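Local coordinates for protein carboxypeptidase 1 (Deinococcus radiodurans str. R1, PDB 5GIV) that probably releases amino acids one after another from the C-terminus of peptides with broad specificity, as a zinc-dependent carboxypeptidase of the M32 family, at residues E121-N126 and S399-A404; Q114-W119 and W410-I415; I362-L367 and A387-N392. All blocks are in the same frame, centred on the assembly; numbering follows the deposited sequence.

Overall arrangement
All three contacts lie on one chain of this mostly helical M32 carboxypeptidase. Contacts 1 and 2 share helix 102-122. Contact 2 uses its body, contact 1 its C-terminal end and the turn beyond. Their partners, 399-404 and 410-415, belong to the loop between helices 381-393 and 420-439. The two centres are 13 Å apart, and Tyr411 OH probably bonds to Ala404 O. Contact 3 pairs helices 357-372 and 381-393, about 17 Å from contact 1 and 20 Å from contact 2, centre to centre. Trp410 packs on Arg364 and Leu367. Along the chain contact 2 encloses contact 1, which encloses contact 3. Contacts 1 and 2 fasten an early helix to a late loop; contact 3 joins the helices before it.

Contact 1: residues E121-N126 and S399-A404; sequences EARPAN and SDVDGA
The backbone of 121-126 leaves helix 102-122 through a type I turn from Arg123 to Asn126, and its CA atoms come nearest those of the irregular segment 399-404 at Asn126 and Val401, 5.1 Å apart. Asn126 has a positive phi of 52° and is the C-prime residue of a Schellman motif that ends the helix. Its backbone N bonds to Arg123 O. This helix end is pinned to the loop at two places.

At the first, Arg123 reaches across with CG anti to the backbone N and an extended chain. Its guanidinium works through one edge. NE donates to Val401 O over 2.9 Å and approaches from above the carbonyl plane. NH2 forms a salt bridge with Asp402 OD1 at 2.7 Å, although the guanidinium and carboxylate planes are turned 70° apart. Leu405 and Gln406 also touch this side chain. An alanine here would remove both bonds and would probably loosen the helix end from the loop at Val401 and Asp402.

Between the two sites, Val401 CG2 packs on the turn, 3.1 Å from Arg123 O and close to Asn126 CB. At the second site the Asn126 side chain, also anti to its backbone N, puts OD1 beside the loop backbone. Asp400 N donates to Asn126 OD1 over 2.9 Å, from above the amide plane. Ser399 CB lies alongside the same amide. The Asp400 carboxylate has a weak bond from His386 through OD1. A water bridges the segments beside it, hydrogen-bonded to Asn126 O at 2.8 Å and to Asp400 OD2 at 2.5 Å.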
# COMPACT_ATOMS: atom_id res chain seq x y z
N GLU A 121 -20.70 4.61 -12.80
CA GLU A 121 -21.30 4.08 -14.02
C GLU A 121 -22.22 5.08 -14.70
O GLU A 121 -22.23 5.18 -15.93
CB GLU A 121 -22.09 2.80 -13.73
CG GLU A 121 -21.34 1.75 -12.91
CD GLU A 121 -22.21 0.53 -12.61
OE1 GLU A 121 -21.67 -0.47 -12.08
OE2 GLU A 121 -23.44 0.59 -12.86
N ALA A 122 -22.99 5.85 -13.91
CA ALA A 122 -23.99 6.74 -14.47
C ALA A 122 -23.37 7.94 -15.18
O ALA A 122 -23.92 8.41 -16.18
CB ALA A 122 -24.95 7.21 -13.38
N ARG A 123 -22.22 8.43 -14.71
CA ARG A 123 -21.64 9.60 -15.37
C ARG A 123 -21.25 9.30 -16.81
O ARG A 123 -21.81 9.92 -17.73
CB ARG A 123 -20.45 10.15 -14.57
CG ARG A 123 -19.84 11.36 -15.27
CD ARG A 123 -18.59 11.92 -14.61
NE ARG A 123 -18.20 13.16 -15.30
CZ ARG A 123 -17.02 13.75 -15.16
NH1 ARG A 123 -16.09 13.24 -14.37
NH2 ARG A 123 -16.77 14.87 -15.83
N PRO A 124 -20.34 8.36 -17.08
CA PRO A 124 -20.00 8.07 -18.48
C PRO A 124 -21.20 7.72 -19.34
O PRO A 124 -21.15 7.94 -20.56
CB PRO A 124 -19.01 6.90 -18.37
CG PRO A 124 -19.22 6.34 -17.00
CD PRO A 124 -19.61 7.49 -16.14
N ALA A 125 -22.28 7.23 -18.75
CA ALA A 125 -23.48 6.87 -19.49
C ALA A 125 -24.48 8.02 -19.60
O ALA A 125 -25.57 7.83 -20.16
CB ALA A 125 -24.15 5.66 -18.83
N ASN A 126 -24.16 9.20 -19.08
CA ASN A 126 -25.08 10.33 -19.14
C ASN A 126 -26.45 9.94 -18.59
O ASN A 126 -27.50 10.26 -19.16
CB ASN A 126 -25.17 10.88 -20.56
CG ASN A 126 -25.93 12.18 -20.62
OD1 ASN A 126 -25.79 13.03 -19.74
ND2 ASN A 126 -26.74 12.36 -21.67
N SER A 399 -24.12 17.58 -22.40
CA SER A 399 -24.96 16.63 -21.71
C SER A 399 -24.74 16.81 -20.21
O SER A 399 -24.15 17.81 -19.77
CB SER A 399 -24.64 15.20 -22.18
OG SER A 399 -23.31 14.84 -21.85
N ASP A 400 -25.20 15.85 -19.41
CA ASP A 400 -25.00 15.89 -17.97
C ASP A 400 -23.66 15.31 -17.55
O ASP A 400 -23.28 15.49 -16.39
CB ASP A 400 -26.13 15.15 -17.26
CG ASP A 400 -27.48 15.75 -17.53
OD1 ASP A 400 -27.58 16.99 -17.59
OD2 ASP A 400 -28.46 15.00 -17.69
N VAL A 401 -22.95 14.62 -18.44
CA VAL A 401 -21.66 14.02 -18.08
C VAL A 401 -20.77 15.07 -17.43
O VAL A 401 -20.25 14.87 -16.32
CB VAL A 401 -20.98 13.41 -19.31
CG1 VAL A 401 -19.57 12.96 -18.96
CG2 VAL A 401 -21.81 12.24 -19.86
N ASP A 402 -20.56 16.19 -18.11
CA ASP A 402 -19.79 17.30 -17.60
C ASP A 402 -20.67 18.41 -17.05
O ASP A 402 -20.19 19.52 -16.80
CB ASP A 402 -18.86 17.83 -18.69
CG ASP A 402 -17.79 16.81 -19.09
OD1 ASP A 402 -17.45 15.95 -18.26
OD2 ASP A 402 -17.30 16.88 -20.24
N GLY A 403 -21.98 18.14 -16.90
CA GLY A 403 -22.88 18.98 -16.14
C GLY A 403 -22.96 18.54 -14.70
O GLY A 403 -21.92 18.43 -14.03
N ALA A 404 -24.17 18.27 -14.21
CA ALA A 404 -24.40 17.95 -12.79
C ALA A 404 -23.77 16.63 -12.35
O ALA A 404 -23.68 16.38 -11.15
CB ALA A 404 -25.90 17.93 -12.49
O HOH W 1 -28.67 12.47 -17.92

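Contact 2: residues Q114-W119 and W410-I415; sequences QSYSAW and WYFGPI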
# COMPACT_ATOMS: atom_id res chain seq x y z
N GLN A 114 -23.08 3.39 -1.98
CA GLN A 114 -23.88 2.92 -3.10
C GLN A 114 -24.10 4.02 -4.12
O GLN A 114 -24.09 3.77 -5.33
CB GLN A 114 -25.22 2.37 -2.60
CG GLN A 114 -25.09 1.16 -1.70
CD GLN A 114 -26.43 0.52 -1.37
OE1 GLN A 114 -26.55 -0.70 -1.34
NE2 GLN A 114 -27.44 1.36 -1.13
N SER A 115 -24.32 5.26 -3.65
CA SER A 115 -24.41 6.40 -4.55
C SER A 115 -23.14 6.54 -5.38
O SER A 115 -23.19 6.68 -6.61
CB SER A 115 -24.68 7.68 -3.74
OG SER A 115 -24.69 8.82 -4.58
N TYR A 116 -21.99 6.49 -4.72
CA TYR A 116 -20.72 6.63 -5.42
C TYR A 116 -20.55 5.55 -6.48
O TYR A 116 -20.20 5.84 -7.63
CB TYR A 116 -19.56 6.60 -4.43
CG TYR A 116 -18.23 6.52 -5.13
CD1 TYR A 116 -17.68 7.64 -5.74
CD2 TYR A 116 -17.53 5.32 -5.20
CE1 TYR A 116 -16.47 7.57 -6.39
CE2 TYR A 116 -16.31 5.24 -5.85
CZ TYR A 116 -15.79 6.37 -6.45
OH TYR A 116 -14.58 6.30 -7.10
N SER A 117 -20.79 4.29 -6.12
CA SER A 117 -20.63 3.21 -7.09
C SER A 117 -21.55 3.40 -8.29
O SER A 117 -21.13 3.25 -9.45
CB SER A 117 -20.85 1.86 -6.43
OG SER A 117 -19.81 1.60 -5.51
N ALA A 118 -22.82 3.74 -8.04
CA ALA A 118 -23.74 4.00 -9.15
C ALA A 118 -23.26 5.19 -10.00
O ALA A 118 -23.45 5.20 -11.22
CB ALA A 118 -25.16 4.25 -8.62
N TRP A 119 -22.63 6.19 -9.37
CA TRP A 119 -22.16 7.35 -10.11
C TRP A 119 -21.02 7.00 -11.05
O TRP A 119 -20.94 7.52 -12.18
CB TRP A 119 -21.74 8.46 -9.14
CG TRP A 119 -21.07 9.64 -9.78
CD1 TRP A 119 -21.67 10.69 -10.41
CD2 TRP A 119 -19.66 9.87 -9.86
NE1 TRP A 119 -20.72 11.57 -10.87
CE2 TRP A 119 -19.47 11.10 -10.54
CE3 TRP A 119 -18.53 9.17 -9.42
CZ2 TRP A 119 -18.21 11.63 -10.79
CZ3 TRP A 119 -17.27 9.71 -9.66
CH2 TRP A 119 -17.12 10.93 -10.35
N TRP A 410 -21.22 15.46 -4.36
CA TRP A 410 -22.59 15.18 -3.95
C TRP A 410 -22.98 13.71 -4.08
O TRP A 410 -24.05 13.32 -3.61
CB TRP A 410 -23.57 16.03 -4.75
CG TRP A 410 -23.37 17.51 -4.61
CD1 TRP A 410 -22.75 18.16 -3.58
CD2 TRP A 410 -23.78 18.53 -5.53
NE1 TRP A 410 -22.75 19.51 -3.80
CE2 TRP A 410 -23.38 19.77 -4.99
CE3 TRP A 410 -24.46 18.51 -6.75
CZ2 TRP A 410 -23.63 20.98 -5.64
CZ3 TRP A 410 -24.71 19.71 -7.39
CH2 TRP A 410 -24.29 20.93 -6.83
N TYR A 411 -22.14 12.88 -4.70
CA TYR A 411 -22.47 11.47 -4.87
C TYR A 411 -21.70 10.56 -3.92
O TYR A 411 -22.07 9.39 -3.79
CB TYR A 411 -22.20 11.04 -6.32
CG TYR A 411 -22.91 11.92 -7.31
CD1 TYR A 411 -24.24 11.69 -7.64
CD2 TYR A 411 -22.26 12.99 -7.90
CE1 TYR A 411 -24.89 12.50 -8.54
CE2 TYR A 411 -22.91 13.81 -8.79
CZ TYR A 411 -24.22 13.56 -9.11
OH TYR A 411 -24.87 14.37 -10.00
N PHE A 412 -20.64 11.06 -3.28
CA PHE A 412 -19.86 10.30 -2.32
C PHE A 412 -19.83 10.98 -0.96
O PHE A 412 -18.95 10.69 -0.14
CB PHE A 412 -18.44 10.09 -2.85
CG PHE A 412 -17.71 8.96 -2.18
CD1 PHE A 412 -18.40 7.98 -1.49
CD2 PHE A 412 -16.33 8.89 -2.25
CE1 PHE A 412 -17.72 6.93 -0.88
CE2 PHE A 412 -15.64 7.85 -1.64
CZ PHE A 412 -16.34 6.87 -0.95
N GLY A 413 -20.74 11.90 -0.71
CA GLY A 413 -20.78 12.63 0.53
C GLY A 413 -22.01 13.51 0.62
O GLY A 413 -22.90 13.46 -0.23
N PRO A 414 -22.07 14.35 1.65
CA PRO A 414 -23.25 15.19 1.84
C PRO A 414 -23.35 16.25 0.77
O PRO A 414 -22.37 16.59 0.09
CB PRO A 414 -23.02 15.82 3.22
CG PRO A 414 -21.89 15.06 3.84
CD PRO A 414 -21.06 14.57 2.69
N ILE A 415 -24.55 16.79 0.63
CA ILE A 415 -24.83 17.94 -0.22
C ILE A 415 -24.82 19.17 0.67
O ILE A 415 -25.60 19.26 1.63
CB ILE A 415 -26.17 17.81 -0.95
CG1 ILE A 415 -26.12 16.65 -1.94
CG2 ILE A 415 -26.51 19.10 -1.65
CD1 ILE A 415 -27.49 16.29 -2.49
O HOH W 2 -25.80 11.32 -3.74
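Trp119 leaves its helix with CG anti to the backbone N, chi1 172°, and can be followed outward across Tyr411. Its CB lies 3.8 Å from Tyr411 CB. Next, CG comes over Tyr411 CG. Then CD1 reaches over one face of the Tyr411 ring, toward the rim, with Tyr411 CD2 nearest at 3.5 Å. Beyond it, NE1 also passes near Tyr411 CD2, but its hydrogen bond goes to Leu405 O. The five-membered ring and the Tyr411 ring form an offset stack, with planes at 17°. The indole's outer six-membered ring does not meet 410-415; Val408 touches the Trp119 side chain. Tyr411 OH bonds to Ala404 O, so the same loop holds the indole N-H and the phenol.

This is helix-to-loop packing. One face of helix 102-122 receives the loop that precedes helix 420-439, and residues one turn apart on the helix, Ser115 and Trp119, both meet Tyr411. Helix 128-147 adds Leu135 against Tyr411.

Ser115 OG donates to Tyr411 O over 2.8 Å, in the carbonyl plane and on a lone pair. A water donates to Ser115 OG and to Trp410 O, giving the hydroxyl a second partner. Next on each segment, Tyr116 and Phe412 stack face to face with centroids 4.5 Å apart and planes tilted by 29°. The Tyr116 CB and the base of its ring do the touching; CB comes to 3.4 Å from Phe412 CD1.

Contact 3: residues I362-L367 and A387-N392; sequences ITRFEL and AAYEQN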
# COMPACT_ATOMS: atom_id res chain seq x y z
N ILE A 362 -18.87 29.02 -7.02
CA ILE A 362 -20.08 29.79 -6.77
C ILE A 362 -21.29 29.07 -7.33
O ILE A 362 -22.34 28.97 -6.68
CB ILE A 362 -19.96 31.21 -7.36
CG1 ILE A 362 -18.81 31.96 -6.67
CG2 ILE A 362 -21.30 31.94 -7.25
CD1 ILE A 362 -18.52 33.31 -7.29
N THR A 363 -21.19 28.58 -8.57
CA THR A 363 -22.29 27.82 -9.14
C THR A 363 -22.75 26.71 -8.21
O THR A 363 -23.93 26.61 -7.87
CB THR A 363 -21.87 27.24 -10.49
OG1 THR A 363 -21.53 28.32 -11.37
CG2 THR A 363 -23.00 26.41 -11.10
N ARG A 364 -21.81 25.86 -7.77
CA ARG A 364 -22.16 24.72 -6.93
C ARG A 364 -22.73 25.16 -5.58
O ARG A 364 -23.74 24.62 -5.11
CB ARG A 364 -20.94 23.83 -6.73
CG ARG A 364 -20.50 23.11 -7.98
CD ARG A 364 -18.99 22.90 -8.02
NE ARG A 364 -18.61 22.04 -9.14
CZ ARG A 364 -18.59 22.43 -10.41
NH1 ARG A 364 -18.95 23.67 -10.74
NH2 ARG A 364 -18.25 21.57 -11.36
N PHE A 365 -22.09 26.15 -4.95
CA PHE A 365 -22.54 26.61 -3.64
C PHE A 365 -23.99 27.09 -3.70
O PHE A 365 -24.81 26.74 -2.84
CB PHE A 365 -21.61 27.71 -3.14
CG PHE A 365 -21.98 28.27 -1.80
CD1 PHE A 365 -21.57 27.65 -0.64
CD2 PHE A 365 -22.70 29.45 -1.69
CE1 PHE A 365 -21.88 28.18 0.60
CE2 PHE A 365 -23.02 29.99 -0.46
CZ PHE A 365 -22.61 29.35 0.69
N GLU A 366 -24.32 27.88 -4.72
CA GLU A 366 -25.67 28.43 -4.81
C GLU A 366 -26.71 27.35 -5.08
O GLU A 366 -27.84 27.44 -4.59
CB GLU A 366 -25.71 29.53 -5.88
CG GLU A 366 -25.02 30.82 -5.42
CD GLU A 366 -24.98 31.91 -6.48
OE1 GLU A 366 -25.40 31.66 -7.64
OE2 GLU A 366 -24.51 33.03 -6.16
N LEU A 367 -26.33 26.29 -5.82
CA LEU A 367 -27.24 25.16 -6.00
C LEU A 367 -27.42 24.41 -4.69
O LEU A 367 -28.52 23.91 -4.40
CB LEU A 367 -26.71 24.23 -7.09
CG LEU A 367 -26.69 24.78 -8.53
CD1 LEU A 367 -25.81 23.92 -9.43
CD2 LEU A 367 -28.10 24.88 -9.10
N ALA A 387 -28.38 25.81 -16.48
CA ALA A 387 -28.79 27.21 -16.48
C ALA A 387 -27.77 28.07 -15.75
O ALA A 387 -27.43 29.17 -16.20
CB ALA A 387 -30.17 27.35 -15.85
N ALA A 388 -27.26 27.59 -14.61
CA ALA A 388 -26.28 28.36 -13.85
C ALA A 388 -24.94 28.43 -14.59
O ALA A 388 -24.22 29.43 -14.46
CB ALA A 388 -26.09 27.76 -12.46
N TYR A 389 -24.57 27.38 -15.33
CA TYR A 389 -23.33 27.45 -16.12
C TYR A 389 -23.47 28.45 -17.26
O TYR A 389 -22.54 29.22 -17.52
CB TYR A 389 -22.95 26.05 -16.63
CG TYR A 389 -21.82 25.43 -15.83
CD1 TYR A 389 -22.06 24.88 -14.57
CD2 TYR A 389 -20.53 25.42 -16.31
CE1 TYR A 389 -21.03 24.34 -13.83
CE2 TYR A 389 -19.50 24.87 -15.58
CZ TYR A 389 -19.74 24.33 -14.35
OH TYR A 389 -18.70 23.80 -13.62
N GLU A 390 -24.61 28.47 -17.95
CA GLU A 390 -24.82 29.50 -18.97
C GLU A 390 -24.75 30.89 -18.35
O GLU A 390 -24.11 31.79 -18.91
CB GLU A 390 -26.16 29.31 -19.68
CG GLU A 390 -26.28 28.04 -20.48
CD GLU A 390 -27.60 27.95 -21.21
OE1 GLU A 390 -27.92 28.91 -21.96
OE2 GLU A 390 -28.32 26.94 -21.01
N GLN A 391 -25.39 31.08 -17.20
CA GLN A 391 -25.40 32.38 -16.56
C GLN A 391 -24.01 32.79 -16.07
O GLN A 391 -23.58 33.92 -16.30
CB GLN A 391 -26.37 32.36 -15.37
CG GLN A 391 -26.19 33.53 -14.41
CD GLN A 391 -27.04 33.40 -13.15
OE1 GLN A 391 -27.83 32.47 -13.00
NE2 GLN A 391 -26.82 34.31 -12.20
N ASN A 392 -23.28 31.86 -15.45
CA ASN A 392 -22.05 32.24 -14.77
C ASN A 392 -20.80 32.09 -15.62
O ASN A 392 -19.84 32.83 -15.40
CB ASN A 392 -21.87 31.44 -13.48
CG ASN A 392 -22.92 31.77 -12.43
OD1 ASN A 392 -23.45 32.88 -12.40
ND2 ASN A 392 -23.19 30.81 -11.55
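Helices 357-372 and 381-393 cross obliquely, with an angle of 137° between the N-to-C directions of the two short segments and their axes 10.1 Å apart at their closest. The core of this helix-helix contact is small. Thr363 CG2 is anti to its backbone N and meets Ala388 CB at 3.6 Å. The same methyl comes obliquely toward Tyr389 CD1.

Polar bonds lie on both flanks. On one, Asn392 ND2 donates to Thr363 OG1 over 3.0 Å, nearly straight at 166°. The hydroxyl lies in the amide plane. Thr363 OG1 also bonds to Leu359 O, one turn back on its own helix, so this buried oxygen has two partners. The other end of the amide is used too: Asn392 OD1 accepts from Arg180 NH2. With both ends bonded, the rotation of the amide is fixed.

On the other flank, Arg364 bends at chi2 and brings its guanidinium end-on to Tyr389. Both terminal nitrogens grip one oxygen, which lies in the guanidinium plane. The guanidinium and ring planes are 63° apart. Tyr389 OH also bonds to His360 ND1, so it is held from three nitrogens. The arginine has further partners: NH2 forms a salt bridge with Asp407, NH1 bonds to His360 O, and Phe419 makes a cation-pi contact. Its side chain is about 12 Å from that of the zinc ligand Glu296. In the two-pronged grip the NH1 to Tyr389 OH bond is the shorter, 2.9 Å, against 3.2 Å from NH2 to Tyr389 OH.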